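Local coordinates for protein transcriptional regulator I2 (Pseudomonas fluorescens A506, PDB 4MO7) that acts as a Crohn's disease-associated superantigen and, as a member of the TetR family, probably binds DNA to regulate transcription, at residues A[29-34]-A[67-72]; A[37-42]-A[122-127]; A[87-92]-A[148-153]; A[165-170]-A[207-212]. One frame throughout, in Å; residues are numbered along the deposited sequence.

Contact 1 of 4, residues A[29-34]-A[67-72]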
loop_
_atom_site.group_PDB
_atom_site.type_symbol
_atom_site.label_atom_id
_atom_site.label_comp_id
_atom_site.label_asym_id
_atom_site.label_seq_id
_atom_site.Cartn_x
_atom_site.Cartn_y
_atom_site.Cartn_z
ATOM N N SER A 29 35.107 -4.586 12.927
ATOM C CA SER A 29 35.879 -3.875 11.919
ATOM C C SER A 29 35.432 -2.420 11.940
ATOM O O SER A 29 34.301 -2.127 12.336
ATOM C CB SER A 29 35.625 -4.469 10.537
ATOM O OG SER A 29 34.452 -3.918 9.945
ATOM N N ALA A 30 36.313 -1.504 11.541
ATOM C CA ALA A 30 35.973 -0.085 11.558
ATOM C C ALA A 30 34.879 0.208 10.535
ATOM O O ALA A 30 34.108 1.161 10.709
ATOM C CB ALA A 30 37.198 0.786 11.302
ATOM N N ARG A 31 34.825 -0.615 9.481
ATOM C CA ARG A 31 33.756 -0.541 8.473
ATOM C C ARG A 31 32.400 -0.838 9.100
ATOM O O ARG A 31 31.399 -0.172 8.805
ATOM C CB ARG A 31 33.987 -1.548 7.340
ATOM C CG ARG A 31 32.857 -1.544 6.285
ATOM C CD ARG A 31 32.897 -2.742 5.320
ATOM N NE ARG A 31 32.012 -2.552 4.161
ATOM C CZ ARG A 31 32.275 -1.695 3.177
ATOM N NH1 ARG A 31 33.381 -0.961 3.215
ATOM N NH2 ARG A 31 31.441 -1.562 2.159
ATOM N N GLY A 32 32.389 -1.847 9.970
ATOM C CA GLY A 32 31.184 -2.331 10.603
ATOM C C GLY A 32 30.719 -1.348 11.638
ATOM O O GLY A 32 29.514 -1.101 11.745
ATOM N N LYS A 33 31.660 -0.784 12.398
ATOM C CA LYS A 33 31.308 0.221 13.394
ATOM C C LYS A 33 30.709 1.429 12.697
ATOM O O LYS A 33 29.763 2.076 13.188
ATOM C CB LYS A 33 32.544 0.690 14.179
ATOM C CG LYS A 33 33.032 -0.219 15.311
ATOM C CD LYS A 33 34.438 0.232 15.761
ATOM C CE LYS A 33 35.025 -0.689 16.819
ATOM N NZ LYS A 33 36.383 -0.200 17.226
ATOM N N LEU A 34 31.281 1.775 11.554
ATOM C CA LEU A 34 30.793 2.945 10.840
ATOM C C LEU A 34 29.392 2.684 10.302
ATOM O O LEU A 34 28.511 3.531 10.467
ATOM C CB LEU A 34 31.752 3.294 9.695
ATOM C CG LEU A 34 32.028 4.744 9.328
ATOM C CD1 LEU A 34 32.303 5.666 10.469
ATOM C CD2 LEU A 34 33.218 4.773 8.364
ATOM N N PHE A 67 36.220 8.619 4.913
ATOM C CA PHE A 67 36.292 8.377 3.488
ATOM C C PHE A 67 37.487 7.581 3.093
ATOM O O PHE A 67 37.931 7.636 1.954
ATOM C CB PHE A 67 36.232 9.700 2.773
ATOM C CG PHE A 67 34.970 10.430 3.078
ATOM C CD1 PHE A 67 33.769 9.971 2.566
ATOM C CD2 PHE A 67 34.963 11.472 3.967
ATOM C CE1 PHE A 67 32.599 10.599 2.878
ATOM C CE2 PHE A 67 33.794 12.125 4.274
ATOM C CZ PHE A 67 32.607 11.680 3.727
ATOM N N HIS A 68 38.000 6.833 4.056
ATOM C CA HIS A 68 38.911 5.747 3.744
ATOM C C HIS A 68 38.165 4.431 3.489
ATOM O O HIS A 68 38.704 3.514 2.860
ATOM C CB HIS A 68 39.929 5.567 4.869
ATOM C CG HIS A 68 40.613 4.240 4.840
ATOM N ND1 HIS A 68 40.141 3.151 5.538
ATOM C CD2 HIS A 68 41.702 3.811 4.159
ATOM C CE1 HIS A 68 40.924 2.113 5.307
ATOM N NE2 HIS A 68 41.882 2.487 4.480
ATOM N N HIS A 69 36.922 4.327 3.966
ATOM C CA HIS A 69 36.142 3.083 3.847
ATOM C C HIS A 69 35.002 3.073 2.812
ATOM O O HIS A 69 34.624 2.017 2.270
ATOM C CB HIS A 69 35.530 2.756 5.206
ATOM C CG HIS A 69 36.356 1.807 5.996
ATOM N ND1 HIS A 69 36.418 0.463 5.697
ATOM C CD2 HIS A 69 37.214 2.011 7.020
ATOM C CE1 HIS A 69 37.256 -0.130 6.522
ATOM N NE2 HIS A 69 37.750 0.785 7.338
ATOM N N PHE A 70 34.468 4.263 2.552
ATOM C CA PHE A 70 33.407 4.417 1.598
ATOM C C PHE A 70 33.847 5.561 0.710
ATOM O O PHE A 70 34.588 6.446 1.160
ATOM C CB PHE A 70 32.120 4.780 2.346
ATOM C CG PHE A 70 31.666 3.707 3.283
ATOM C CD1 PHE A 70 30.919 2.675 2.816
ATOM C CD2 PHE A 70 32.060 3.718 4.609
ATOM C CE1 PHE A 70 30.511 1.666 3.653
ATOM C CE2 PHE A 70 31.640 2.738 5.473
ATOM C CZ PHE A 70 30.891 1.693 4.988
ATOM N N LYS A 71 33.403 5.565 -0.544
ATOM C CA LYS A 71 33.860 6.611 -1.455
ATOM C C LYS A 71 33.148 7.899 -1.208
ATOM O O LYS A 71 33.577 8.946 -1.692
ATOM C CB LYS A 71 33.542 6.249 -2.903
ATOM C CG LYS A 71 34.047 4.941 -3.399
ATOM C CD LYS A 71 33.587 4.792 -4.835
ATOM C CE LYS A 71 32.184 5.355 -5.014
ATOM N NZ LYS A 71 31.809 5.382 -6.447
ATOM N N SER A 72 32.026 7.826 -0.489
ATOM C CA SER A 72 31.135 8.968 -0.325
ATOM C C SER A 72 30.138 8.724 0.787
ATOM O O SER A 72 29.977 7.584 1.258
ATOM C CB SER A 72 30.378 9.196 -1.643
ATOM O OG SER A 72 29.504 8.103 -1.900
#
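Arg31 overlaps Phe70, which sets its CE1 over one face of the guanidinium; the nearest pair is Arg31 NH2 to Phe70 CE1 at 3.7 Å. The two planes are 28° apart, a tilted overlap. The contact belongs to the TetR-type DNA-binding domain, which carries a helix-turn-helix. It joins the first turn of helix 30-45 to the loop that leads into helix 73-97. CG of Arg31 is anti to the backbone N (chi1 178°), and the chain stays extended as far as NE. It passes beside the His69 ring. At its end Arg31 NH1 makes a weak hydrogen bond of 3.4 Å to His69 O, which lies near the guanidinium plane. His69 fits against the start of the helix. Arg31 N lies over one face of its ring, and Arg31 CB comes within 3.6 Å of His69 ND1. On the inner side Leu34 CD2 meets the edge of the Phe70 ring, 3.9 Å from Phe70 CE2. Leu34 also packs on Leu55 and Val59 of helix 52-59, while Phe70 packs on Ile76 and Ala79 of helix 73-97. The helix end beside His69 is N-capped by Ser29, whose OG accepts a 2.9 Å bond from Gly32 N.

Contact 2 of 4, residues A[37-42]-A[122-127]. With MG (magnesium ion), chain B.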
loop_
_atom_site.group_PDB
_atom_site.type_symbol
_atom_site.label_atom_id
_atom_site.label_comp_id
_atom_site.label_asym_id
_atom_site.label_seq_id
_atom_site.Cartn_x
_atom_site.Cartn_y
_atom_site.Cartn_z
ATOM N N THR A 37 26.788 2.245 13.163
ATOM C CA THR A 37 26.514 3.525 13.850
ATOM C C THR A 37 25.813 4.526 12.921
ATOM O O THR A 37 24.915 5.230 13.357
ATOM C CB THR A 37 27.810 4.175 14.417
ATOM O OG1 THR A 37 28.435 3.231 15.289
ATOM C CG2 THR A 37 27.474 5.449 15.200
ATOM N N ALA A 38 26.222 4.579 11.642
ATOM C CA ALA A 38 25.535 5.431 10.654
ATOM C C ALA A 38 24.061 5.074 10.568
ATOM O O ALA A 38 23.190 5.939 10.431
ATOM C CB ALA A 38 26.188 5.236 9.266
ATOM N N ALA A 39 23.751 3.779 10.626
ATOM C CA ALA A 39 22.333 3.400 10.574
ATOM C C ALA A 39 21.510 4.104 11.621
ATOM O O ALA A 39 20.443 4.608 11.328
ATOM C CB ALA A 39 22.152 1.894 10.688
ATOM N N HIS A 40 22.032 4.206 12.843
ATOM C CA HIS A 40 21.292 4.943 13.870
ATOM C C HIS A 40 21.196 6.428 13.633
ATOM O O HIS A 40 20.087 6.999 13.797
ATOM C CB HIS A 40 21.925 4.705 15.226
ATOM C CG HIS A 40 21.680 3.337 15.713
ATOM N ND1 HIS A 40 20.498 2.966 16.329
ATOM C CD2 HIS A 40 22.436 2.228 15.633
ATOM C CE1 HIS A 40 20.542 1.681 16.604
ATOM N NE2 HIS A 40 21.706 1.215 16.194
ATOM N N LEU A 41 22.336 7.053 13.316
ATOM C CA LEU A 41 22.365 8.505 13.085
ATOM C C LEU A 41 21.397 8.844 11.951
ATOM O O LEU A 41 20.543 9.726 12.090
ATOM C CB LEU A 41 23.769 8.992 12.769
ATOM C CG LEU A 41 24.622 9.429 13.973
ATOM C CD1 LEU A 41 24.704 8.277 14.957
ATOM C CD2 LEU A 41 26.008 9.779 13.489
ATOM N N PHE A 42 21.451 8.079 10.871
ATOM C CA PHE A 42 20.551 8.369 9.764
ATOM C C PHE A 42 19.099 8.229 10.178
ATOM O O PHE A 42 18.269 9.028 9.767
ATOM C CB PHE A 42 20.842 7.429 8.581
ATOM C CG PHE A 42 22.152 7.668 7.906
ATOM C CD1 PHE A 42 22.888 8.845 8.118
ATOM C CD2 PHE A 42 22.680 6.687 7.068
ATOM C CE1 PHE A 42 24.080 9.046 7.486
ATOM C CE2 PHE A 42 23.902 6.879 6.408
ATOM C CZ PHE A 42 24.615 8.064 6.630
ATOM N N GLY A 122 14.926 -3.375 12.265
ATOM C CA GLY A 122 15.374 -2.186 12.975
ATOM C C GLY A 122 15.640 -0.879 12.236
ATOM O O GLY A 122 14.932 -0.505 11.278
ATOM N N GLU A 123 16.661 -0.158 12.714
ATOM C CA GLU A 123 16.914 1.221 12.267
ATOM C C GLU A 123 17.309 1.263 10.816
ATOM O O GLU A 123 16.949 2.189 10.110
ATOM C CB GLU A 123 17.997 1.913 13.117
ATOM C CG GLU A 123 17.648 2.002 14.590
ATOM C CD GLU A 123 17.802 0.655 15.278
ATOM O OE1 GLU A 123 18.378 -0.257 14.639
ATOM O OE2 GLU A 123 17.372 0.508 16.445
ATOM N N ALA A 124 18.057 0.259 10.369
ATOM C CA ALA A 124 18.587 0.290 9.008
ATOM C C ALA A 124 17.480 0.017 7.955
ATOM O O ALA A 124 17.578 0.446 6.795
ATOM C CB ALA A 124 19.734 -0.647 8.877
ATOM N N MET A 125 16.414 -0.657 8.382
ATOM C CA MET A 125 15.243 -0.872 7.532
ATOM C C MET A 125 14.406 0.378 7.451
ATOM O O MET A 125 13.821 0.704 6.405
ATOM C CB MET A 125 14.367 -1.954 8.127
ATOM C CG MET A 125 13.014 -2.079 7.442
ATOM S SD MET A 125 12.946 -3.679 6.643
ATOM C CE MET A 125 13.927 -3.370 5.172
ATOM N N ALA A 126 14.301 1.072 8.577
ATOM C CA ALA A 126 13.574 2.324 8.586
ATOM C C ALA A 126 14.307 3.332 7.723
ATOM O O ALA A 126 13.687 4.226 7.140
ATOM C CB ALA A 126 13.428 2.851 10.033
ATOM N N VAL A 127 15.631 3.184 7.647
ATOM C CA VAL A 127 16.422 4.075 6.820
ATOM C C VAL A 127 16.090 3.787 5.350
ATOM O O VAL A 127 15.916 4.699 4.550
ATOM C CB VAL A 127 17.944 3.954 7.121
ATOM C CG1 VAL A 127 18.756 4.609 6.029
ATOM C CG2 VAL A 127 18.303 4.568 8.483
HETATM MG MG MG B . 22.610 -0.808 16.569
#
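Glu123 runs from a face of the His40 ring out past its CE1 side. Its CB lies over one face of the imidazole and is also 4.1 Å from Ala39 O. Its CG is nearly equidistant from two ring atoms, 3.5 Å from His40 ND1 and from His40 CE1. The chain then bends at chi2 (75°), which keeps CD beside the ring, 3.2 Å from His40 CE1. OE1 and OE2 both have that same CE1 as their nearest ring atom. The carboxylate and ring planes are 42° apart, so this is an oblique overlap and not a flat stack. His40 NE2 binds a magnesium ion at 2.2 Å. The carboxylate is not a direct ligand, since Glu123 OE1 is 4.7 Å from the magnesium. A negative carboxylate this close would probably favour the bound cation.

Below this polar rim the contact is apolar and close. Ala39 CB touches Ala124 CB at 3.9 Å, and these small residues let the helix axes approach to 8.3 Å at a crossing angle of 56°. Val127 CG2 fills the next place, against Ala39 O and Phe42 CB. The contact joins the TetR-type N-terminal domain to the C-terminal domain. In TetR-family repressors this junction commonly relays ligand binding; whether it does so here is not established. Helix 73-97 runs past both segments. Ala38 touches it at Ile76, Val127 at Leu77 and Ala124 at Thr84. Helix 52-59 covers another side of helix 30-45, through Leu55 on Ala38.

Contact 3 of 4, residues A[87-92]-A[148-153]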
loop_
_atom_site.group_PDB
_atom_site.type_symbol
_atom_site.label_atom_id
_atom_site.label_comp_id
_atom_site.label_asym_id
_atom_site.label_seq_id
_atom_site.Cartn_x
_atom_site.Cartn_y
_atom_site.Cartn_z
ATOM N N TYR A 87 20.743 -8.941 5.458
ATOM C CA TYR A 87 20.335 -9.572 6.718
ATOM C C TYR A 87 18.942 -10.154 6.639
ATOM O O TYR A 87 18.745 -11.316 7.054
ATOM C CB TYR A 87 20.432 -8.544 7.849
ATOM C CG TYR A 87 19.775 -8.949 9.150
ATOM C CD1 TYR A 87 20.482 -9.627 10.128
ATOM C CD2 TYR A 87 18.453 -8.592 9.416
ATOM C CE1 TYR A 87 19.863 -9.987 11.338
ATOM C CE2 TYR A 87 17.829 -8.942 10.598
ATOM C CZ TYR A 87 18.532 -9.634 11.558
ATOM O OH TYR A 87 17.880 -9.958 12.729
ATOM N N ASN A 88 17.967 -9.383 6.144
ATOM C CA ASN A 88 16.612 -9.928 5.973
ATOM C C ASN A 88 16.656 -11.179 5.127
ATOM O O ASN A 88 16.035 -12.186 5.467
ATOM C CB ASN A 88 15.615 -8.893 5.397
ATOM C CG ASN A 88 15.304 -7.757 6.396
ATOM O OD1 ASN A 88 15.683 -7.832 7.569
ATOM N ND2 ASN A 88 14.628 -6.712 5.933
ATOM N N THR A 89 17.426 -11.162 4.041
ATOM C CA THR A 89 17.413 -12.323 3.179
ATOM C C THR A 89 18.047 -13.546 3.849
ATOM O O THR A 89 17.585 -14.692 3.653
ATOM C CB THR A 89 18.123 -12.015 1.820
ATOM O OG1 THR A 89 17.504 -10.842 1.216
ATOM C CG2 THR A 89 18.038 -13.140 0.910
ATOM N N ALA A 90 19.136 -13.328 4.584
ATOM C CA ALA A 90 19.834 -14.434 5.268
ATOM C C ALA A 90 18.910 -15.067 6.283
ATOM O O ALA A 90 18.864 -16.306 6.416
ATOM C CB ALA A 90 21.089 -13.966 5.969
ATOM N N MET A 91 18.140 -14.212 6.948
ATOM C CA MET A 91 17.134 -14.668 7.915
ATOM C C MET A 91 16.050 -15.490 7.250
ATOM O O MET A 91 15.620 -16.533 7.788
ATOM C CB MET A 91 16.472 -13.485 8.606
ATOM C CG MET A 91 17.440 -12.735 9.454
ATOM S SD MET A 91 17.221 -13.188 11.154
ATOM C CE MET A 91 15.829 -12.116 11.501
ATOM N N MET A 92 15.550 -14.976 6.127
ATOM C CA MET A 92 14.614 -15.739 5.315
ATOM C C MET A 92 15.103 -17.116 4.937
ATOM O O MET A 92 14.356 -18.104 5.070
ATOM C CB MET A 92 14.201 -14.978 4.047
ATOM C CG MET A 92 13.137 -13.934 4.291
ATOM S SD MET A 92 11.885 -13.894 3.005
ATOM C CE MET A 92 12.888 -13.929 1.477
ATOM N N ASP A 148 16.053 -7.982 -5.855
ATOM C CA ASP A 148 15.753 -8.990 -6.883
ATOM C C ASP A 148 15.955 -10.378 -6.316
ATOM O O ASP A 148 15.102 -11.267 -6.532
ATOM C CB ASP A 148 16.663 -8.810 -8.120
ATOM C CG ASP A 148 16.264 -9.696 -9.280
ATOM O OD1 ASP A 148 15.063 -9.979 -9.443
ATOM O OD2 ASP A 148 17.155 -10.085 -10.070
ATOM N N VAL A 149 17.068 -10.581 -5.614
ATOM C CA VAL A 149 17.396 -11.908 -5.023
ATOM C C VAL A 149 16.349 -12.294 -3.980
ATOM O O VAL A 149 15.899 -13.473 -3.903
ATOM C CB VAL A 149 18.779 -11.887 -4.400
ATOM C CG1 VAL A 149 19.017 -13.129 -3.613
ATOM C CG2 VAL A 149 19.838 -11.722 -5.536
ATOM N N TYR A 150 15.938 -11.299 -3.186
ATOM C CA TYR A 150 14.891 -11.505 -2.167
ATOM C C TYR A 150 13.636 -11.969 -2.844
ATOM O O TYR A 150 12.999 -12.918 -2.408
ATOM C CB TYR A 150 14.652 -10.164 -1.467
ATOM C CG TYR A 150 13.521 -10.130 -0.439
ATOM C CD1 TYR A 150 12.210 -9.853 -0.816
ATOM C CD2 TYR A 150 13.817 -10.272 0.908
ATOM C CE1 TYR A 150 11.174 -9.757 0.176
ATOM C CE2 TYR A 150 12.815 -10.166 1.877
ATOM C CZ TYR A 150 11.517 -9.953 1.495
ATOM O OH TYR A 150 10.572 -9.908 2.497
ATOM N N GLU A 151 13.289 -11.330 -3.951
ATOM C CA GLU A 151 12.058 -11.713 -4.632
ATOM C C GLU A 151 12.151 -13.083 -5.235
ATOM O O GLU A 151 11.143 -13.773 -5.351
ATOM C CB GLU A 151 11.594 -10.701 -5.683
ATOM C CG GLU A 151 11.152 -9.337 -5.126
ATOM C CD GLU A 151 9.870 -9.454 -4.296
ATOM O OE1 GLU A 151 8.984 -10.251 -4.698
ATOM O OE2 GLU A 151 9.832 -8.777 -3.233
ATOM N N GLN A 152 13.344 -13.464 -5.718
ATOM C CA GLN A 152 13.489 -14.785 -6.294
ATOM C C GLN A 152 13.268 -15.883 -5.251
ATOM O O GLN A 152 12.757 -16.935 -5.573
ATOM C CB GLN A 152 14.885 -14.927 -6.984
ATOM C CG GLN A 152 14.959 -13.962 -8.175
ATOM C CD GLN A 152 16.128 -14.280 -9.089
ATOM O OE1 GLN A 152 17.115 -14.850 -8.620
ATOM N NE2 GLN A 152 16.015 -13.943 -10.400
ATOM N N ILE A 153 13.579 -15.623 -3.993
ATOM C CA ILE A 153 13.277 -16.627 -2.936
ATOM C C ILE A 153 11.746 -16.814 -2.806
ATOM O O ILE A 153 11.233 -17.959 -2.781
ATOM C CB ILE A 153 13.832 -16.175 -1.583
ATOM C CG1 ILE A 153 15.370 -16.227 -1.564
ATOM C CG2 ILE A 153 13.334 -17.105 -0.475
ATOM C CD1 ILE A 153 15.840 -15.594 -0.254
#
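Thr89 OG1 sits in the plane of the Tyr150 ring at its edge, 3.7 Å from Tyr150 CD2. The same oxygen is hydrogen-bonded to Ile85 O, one turn back in its own helix. That bond meets the polar need of a buried hydroxyl. With OG1 placed this way (chi1 -55°), the methyl CG2 is anti to the backbone N and meets Ile153. Thr89 CG2 and Ile153 CD1 are 3.5 Å apart, tighter than usual for two carbons. Met92 is modelled in two conformers, and its contacts given here hold for one only. Its CE lies over a face of Tyr150, 4.0 Å from the ring centroid, in a CH-pi contact. Its sulfur is oblique to the ring, completing a Met-aromatic contact. The same methyl touches Ile153 CG2 at 3.8 Å. The phenol end of Tyr150 is hydrogen-bonded to Glu113. The contact forms part of the all-helical core of the TetR-like C-terminal body. The two helices run nearly parallel, 20° apart, with axes 10.2 Å from each other. Ile153 also packs on Arg93 and Leu96 of helix 73-97, while Tyr150 meets Trp154 within helix 137-163.

Contact 4 of 4, residues A[165-170]-A[207-212]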
loop_
_atom_site.group_PDB
_atom_site.type_symbol
_atom_site.label_atom_id
_atom_site.label_comp_id
_atom_site.label_asym_id
_atom_site.label_seq_id
_atom_site.Cartn_x
_atom_site.Cartn_y
_atom_site.Cartn_z
ATOM N N GLY A 165 0.027 -27.826 -5.751
ATOM C CA GLY A 165 -1.428 -27.631 -5.812
ATOM C C GLY A 165 -2.056 -26.724 -4.767
ATOM O O GLY A 165 -3.285 -26.756 -4.570
ATOM N N TYR A 166 -1.233 -25.931 -4.062
ATOM C CA TYR A 166 -1.684 -25.017 -3.011
ATOM C C TYR A 166 -2.062 -23.605 -3.465
ATOM O O TYR A 166 -2.612 -22.866 -2.697
ATOM C CB TYR A 166 -0.587 -24.852 -1.940
ATOM C CG TYR A 166 -0.353 -26.082 -1.087
ATOM C CD1 TYR A 166 0.368 -27.165 -1.561
ATOM C CD2 TYR A 166 -0.822 -26.129 0.214
ATOM C CE1 TYR A 166 0.566 -28.292 -0.773
ATOM C CE2 TYR A 166 -0.601 -27.230 1.018
ATOM C CZ TYR A 166 0.075 -28.302 0.517
ATOM O OH TYR A 166 0.275 -29.386 1.345
ATOM N N ILE A 167 -1.752 -23.230 -4.700
ATOM C CA ILE A 167 -2.011 -21.858 -5.135
ATOM C C ILE A 167 -2.806 -21.944 -6.419
ATOM O O ILE A 167 -2.423 -22.695 -7.342
ATOM C CB ILE A 167 -0.657 -21.174 -5.385
ATOM C CG1 ILE A 167 -0.012 -20.840 -4.031
ATOM C CG2 ILE A 167 -0.810 -19.898 -6.221
ATOM C CD1 ILE A 167 1.270 -20.081 -4.173
ATOM N N ARG A 168 -3.916 -21.198 -6.464
ATOM C CA ARG A 168 -4.880 -21.274 -7.561
ATOM C C ARG A 168 -4.447 -20.423 -8.739
ATOM O O ARG A 168 -4.644 -20.824 -9.899
ATOM C CB ARG A 168 -6.277 -20.816 -7.084
ATOM C CG ARG A 168 -6.740 -21.460 -5.783
ATOM C CD ARG A 168 -8.208 -21.103 -5.521
ATOM N NE ARG A 168 -8.981 -21.532 -6.669
ATOM C CZ ARG A 168 -10.013 -20.881 -7.187
ATOM N NH1 ARG A 168 -10.469 -19.760 -6.623
ATOM N NH2 ARG A 168 -10.613 -21.379 -8.269
ATOM N N GLY A 169 -3.870 -19.261 -8.446
ATOM C CA GLY A 169 -3.580 -18.269 -9.486
ATOM C C GLY A 169 -2.140 -18.226 -10.009
ATOM O O GLY A 169 -1.340 -19.144 -9.779
ATOM N N ASP A 170 -1.828 -17.165 -10.737
ATOM C CA ASP A 170 -0.487 -16.980 -11.302
ATOM C C ASP A 170 0.521 -16.638 -10.194
ATOM O O ASP A 170 0.226 -15.859 -9.234
ATOM C CB ASP A 170 -0.577 -15.860 -12.327
ATOM C CG ASP A 170 0.732 -15.559 -12.943
ATOM O OD1 ASP A 170 1.495 -14.744 -12.379
ATOM O OD2 ASP A 170 0.983 -16.143 -14.017
ATOM N N MET A 207 -5.305 -17.024 3.565
ATOM C CA MET A 207 -5.706 -16.407 2.310
ATOM C C MET A 207 -4.966 -16.958 1.092
ATOM O O MET A 207 -5.591 -17.293 0.091
ATOM C CB MET A 207 -5.553 -14.894 2.348
ATOM C CG MET A 207 -5.929 -14.303 1.023
ATOM S SD MET A 207 -5.800 -12.532 1.120
ATOM C CE MET A 207 -4.006 -12.330 1.052
ATOM N N VAL A 208 -3.645 -17.073 1.162
ATOM C CA VAL A 208 -2.909 -17.362 -0.029
ATOM C C VAL A 208 -2.872 -18.855 -0.448
ATOM O O VAL A 208 -2.801 -19.161 -1.629
ATOM C CB VAL A 208 -1.563 -16.683 -0.038
ATOM C CG1 VAL A 208 -0.649 -17.353 0.882
ATOM C CG2 VAL A 208 -0.995 -16.696 -1.432
ATOM N N LEU A 209 -3.011 -19.769 0.504
ATOM C CA LEU A 209 -2.947 -21.194 0.194
ATOM C C LEU A 209 -4.372 -21.771 0.162
ATOM O O LEU A 209 -5.265 -21.307 0.914
ATOM C CB LEU A 209 -2.108 -21.947 1.243
ATOM C CG LEU A 209 -0.607 -21.595 1.247
ATOM C CD1 LEU A 209 0.207 -22.639 1.995
ATOM C CD2 LEU A 209 -0.100 -21.527 -0.171
ATOM N N LYS A 210 -4.573 -22.773 -0.703
ATOM C CA LYS A 210 -5.880 -23.420 -0.824
ATOM C C LYS A 210 -6.104 -24.307 0.375
ATOM O O LYS A 210 -7.245 -24.599 0.750
ATOM C CB LYS A 210 -5.934 -24.326 -2.039
ATOM C CG LYS A 210 -5.658 -23.655 -3.352
ATOM C CD LYS A 210 -5.812 -24.689 -4.475
ATOM C CE LYS A 210 -6.899 -25.710 -4.136
ATOM N NZ LYS A 210 -7.229 -26.646 -5.257
ATOM N N SER A 211 -5.001 -24.747 0.965
ATOM C CA SER A 211 -5.038 -25.626 2.132
ATOM C C SER A 211 -3.742 -25.368 2.891
ATOM O O SER A 211 -2.752 -24.945 2.293
ATOM C CB SER A 211 -5.098 -27.071 1.638
ATOM O OG SER A 211 -4.923 -27.981 2.706
ATOM N N ASP A 212 -3.734 -25.595 4.198
ATOM C CA ASP A 212 -2.488 -25.546 4.970
ATOM C C ASP A 212 -2.599 -26.495 6.139
ATOM O O ASP A 212 -1.673 -26.585 6.964
ATOM C CB ASP A 212 -2.197 -24.148 5.527
ATOM C CG ASP A 212 -3.272 -23.662 6.494
ATOM O OD1 ASP A 212 -3.307 -24.067 7.700
ATOM O OD2 ASP A 212 -4.064 -22.806 6.060
ATOM O OXT ASP A 212 -3.648 -27.139 6.261
#
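Tyr166 and Leu209 form the tight inner part of this contact. Tyr166 O accepts a 2.8 Å hydrogen bond from Lys210 N, with an N-H...O angle of 152°. Leu209 CA adds a CA-H...O contact to the same oxygen at 3.4 Å. Leu209 CD2 packs against two residues of the loop, 3.8 Å from Tyr166 CB and 3.9 Å from Ile167 CG1. Ser211 O meets the Tyr166 ring in its plane, at the edge, 3.1 Å from Tyr166 CD2. Ile167 also packs on Leu158 and Ala161 of helix 137-163.

The loop starts where that helix ends in a Schellman motif, with Gly165 taking the positive phi. The C-terminal tail after helix 197-208 lies against this turn, within the TetR-like C-terminal domain. Lys210 forms the loose, solvent side. It is exposed and touches the loop mainly with its aliphatic stem. Its CD lies 3.3 Å from Gly165 O. Its side chain crosses that of Arg168 at about a right angle, with Lys210 CG a close 3.4 Å from Arg168 CG. Arg168 instead faces the second subunit. Its NH1 forms a salt bridge with Asp212 of the second subunit and a hydrogen bond to Leu209 O of that subunit. Asp212 OD2 makes the reciprocal salt bridge to Arg168 of the second subunit.

In the fold
The four contacts run from the TetR-type, probably DNA-binding, end of the chain to the dimer interface. Contacts 1 and 2 share helix 30-45 and have centres about 15 Å apart. The magnesium ion belongs to contact 2 and is about 12 Å from the side chain of Leu34 in contact 1. Contact 2 touches contact 3 directly, where Met125 CE packs 3.5 Å from Asn88 ND2. Their centres are about 19 Å apart. Contact 4 is separate, with its nearest atoms about 10 Å from contact 3. Its centre is about 46 Å from that of contact 1, on the opposite side of the chain's centre. Among the four, it alone touches the second subunit.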